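Local coordinates for protein-l-isoaspartate o-methyltransferase (Thermotoga maritima, PDB 1DL5), which transfers a methyl group from S-adenosylmethionine to isoaspartyl residues of damaged proteins, a step in protein repair, at residues E299-H304 with S311-S316. Sequence-based numbering, arbitrary orientation.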
loop_
_atom_site.group_PDB
_atom_site.type_symbol
_atom_site.label_atom_id
_atom_site.label_comp_id
_atom_site.label_asym_id
_atom_site.label_seq_id
_atom_site.Cartn_x
_atom_site.Cartn_y
_atom_site.Cartn_z
ATOM N N GLU A 299 -1.186 25.795 7.903
ATOM C CA GLU A 299 -0.841 26.546 9.112
ATOM C C GLU A 299 -1.779 26.275 10.284
ATOM O O GLU A 299 -1.393 26.429 11.449
ATOM C CB GLU A 299 -0.835 28.057 8.835
ATOM C CG GLU A 299 0.165 28.510 7.778
ATOM C CD GLU A 299 -0.458 28.680 6.409
ATOM O OE1 GLU A 299 -1.354 27.884 6.050
ATOM O OE2 GLU A 299 -0.042 29.607 5.680
ATOM N N TYR A 300 -3.003 25.857 9.982
ATOM C CA TYR A 300 -3.991 25.625 11.030
ATOM C C TYR A 300 -4.351 24.173 11.306
ATOM O O TYR A 300 -5.385 23.902 11.919
ATOM C CB TYR A 300 -5.268 26.401 10.698
ATOM C CG TYR A 300 -5.005 27.835 10.303
ATOM C CD1 TYR A 300 -4.855 28.827 11.270
ATOM C CD2 TYR A 300 -4.861 28.192 8.965
ATOM C CE1 TYR A 300 -4.564 30.142 10.915
ATOM C CE2 TYR A 300 -4.570 29.507 8.596
ATOM C CZ TYR A 300 -4.421 30.473 9.578
ATOM O OH TYR A 300 -4.113 31.766 9.226
ATOM N N LEU A 301 -3.504 23.245 10.877
ATOM C CA LEU A 301 -3.774 21.823 11.076
ATOM C C LEU A 301 -2.635 21.107 11.785
ATOM O O LEU A 301 -1.490 21.555 11.741
ATOM C CB LEU A 301 -3.984 21.144 9.720
ATOM C CG LEU A 301 -5.085 21.668 8.798
ATOM C CD1 LEU A 301 -4.974 20.997 7.425
ATOM C CD2 LEU A 301 -6.442 21.387 9.430
ATOM N N MET A 302 -2.947 20.000 12.452
ATOM C CA MET A 302 -1.896 19.221 13.086
ATOM C C MET A 302 -1.501 18.187 12.038
ATOM O O MET A 302 -2.352 17.465 11.505
ATOM C CB MET A 302 -2.383 18.523 14.350
ATOM C CG MET A 302 -1.270 17.735 15.016
ATOM S SD MET A 302 -1.663 17.194 16.672
ATOM C CE MET A 302 -1.337 18.704 17.584
ATOM N N LEU A 303 -0.212 18.130 11.734
ATOM C CA LEU A 303 0.293 17.217 10.723
ATOM C C LEU A 303 0.867 15.942 11.313
ATOM O O LEU A 303 1.601 15.976 12.297
ATOM C CB LEU A 303 1.364 17.927 9.889
ATOM C CG LEU A 303 0.965 19.317 9.377
ATOM C CD1 LEU A 303 2.090 19.872 8.520
ATOM C CD2 LEU A 303 -0.334 19.225 8.560
ATOM N N HIS A 304 0.508 14.812 10.714
ATOM C CA HIS A 304 1.002 13.514 11.153
ATOM C C HIS A 304 1.693 12.936 9.922
ATOM O O HIS A 304 1.057 12.320 9.063
ATOM C CB HIS A 304 -0.159 12.615 11.598
ATOM C CG HIS A 304 -1.004 13.204 12.692
ATOM N ND1 HIS A 304 -1.056 12.673 13.964
ATOM C CD2 HIS A 304 -1.852 14.261 12.694
ATOM C CE1 HIS A 304 -1.900 13.374 14.701
ATOM N NE2 HIS A 304 -2.398 14.344 13.953
ATOM N N SER A 311 0.324 9.359 5.679
ATOM C CA SER A 311 0.123 10.500 6.567
ATOM C C SER A 311 -1.334 10.871 6.790
ATOM O O SER A 311 -2.217 10.452 6.045
ATOM C CB SER A 311 0.869 11.712 6.002
ATOM O OG SER A 311 2.245 11.417 5.842
ATOM N N HIS A 312 -1.590 11.642 7.840
ATOM C CA HIS A 312 -2.945 12.094 8.103
ATOM C C HIS A 312 -2.995 13.474 8.743
ATOM O O HIS A 312 -1.977 14.000 9.212
ATOM C CB HIS A 312 -3.767 11.061 8.920
ATOM C CG HIS A 312 -3.212 10.712 10.268
ATOM N ND1 HIS A 312 -2.284 9.711 10.457
ATOM C CD2 HIS A 312 -3.527 11.168 11.505
ATOM C CE1 HIS A 312 -2.054 9.561 11.750
ATOM N NE2 HIS A 312 -2.796 10.433 12.408
ATOM N N ILE A 313 -4.185 14.063 8.716
ATOM C CA ILE A 313 -4.441 15.394 9.254
ATOM C C ILE A 313 -5.409 15.321 10.432
ATOM O O ILE A 313 -6.311 14.485 10.447
ATOM C CB ILE A 313 -5.097 16.292 8.173
ATOM C CG1 ILE A 313 -4.166 16.429 6.968
ATOM C CG2 ILE A 313 -5.440 17.654 8.754
ATOM C CD1 ILE A 313 -4.838 17.047 5.753
ATOM N N SER A 314 -5.209 16.190 11.420
ATOM C CA SER A 314 -6.112 16.263 12.569
ATOM C C SER A 314 -6.292 17.735 12.933
ATOM O O SER A 314 -5.473 18.581 12.560
ATOM C CB SER A 314 -5.579 15.459 13.769
ATOM O OG SER A 314 -4.450 16.059 14.377
ATOM N N CYS A 315 -7.377 18.044 13.636
ATOM C CA CYS A 315 -7.668 19.416 14.033
ATOM C C CYS A 315 -8.586 19.443 15.254
ATOM O O CYS A 315 -9.567 20.184 15.284
ATOM C CB CYS A 315 -8.334 20.161 12.872
ATOM S SG CYS A 315 -9.862 19.371 12.253
ATOM N N SER A 316 -8.256 18.643 16.261
ATOM C CA SER A 316 -9.059 18.562 17.478
ATOM C C SER A 316 -9.120 19.857 18.287
ATOM O O SER A 316 -10.066 20.071 19.050
ATOM C CB SER A 316 -8.540 17.431 18.368
ATOM O OG SER A 316 -7.183 17.642 18.720
#
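The hydroxyl OG of S314 lies 2.7 Å from NE2 of H304, a short hydrogen bond that meets the imidazole at its edge, in the ring plane, and is nearly straight at 164°; either atom could be the donor. Chi1 of S314, 71°, sets OG between its backbone N and carbonyl carbon, where it also packs 3.2 Å from CB of M302. H304 is occupied on a face as well: the H312 ring lies against it as an offset stack, centroids 4.2 Å apart and planes inclined by 20°. NE2 of H312 lies over one face of the H304 ring, displaced toward its rim, while CB of H304 stands over the centre of the H312 ring in a CH-pi contact. M302, H304, H312 and S314 share one face of a beta hairpin, strands 302-306 and 312-314. Its antiparallel backbone bonds pair M302 with S314, the N of M302 reaching the O of S314 at 2.9 Å, and H304 with H312, the N of H312 reaching the O of H304 at 3.0 Å. On the other face L303 and I313, a non-hydrogen-bonded pair, point into the interior, where helix 237-248 packs on both and helix 281-292 on I313. L301, just before the strand, brings CD1 to 3.6 Å from CG2 of I313. C315 ties the end of the hairpin to C293 by a disulfide. The hairpin extends one end of the chain's mixed sheet, 302-306 running antiparallel to 194-202 and 312-314 lying outermost; Y194 meets the H312 ring edge-to-face. Gripped by a hydroxyl at its edge and a second imidazole over one face, the H304 ring probably has little freedom to rotate about CB-CG, and the nearby H312 probably disfavours both imidazoles being protonated together.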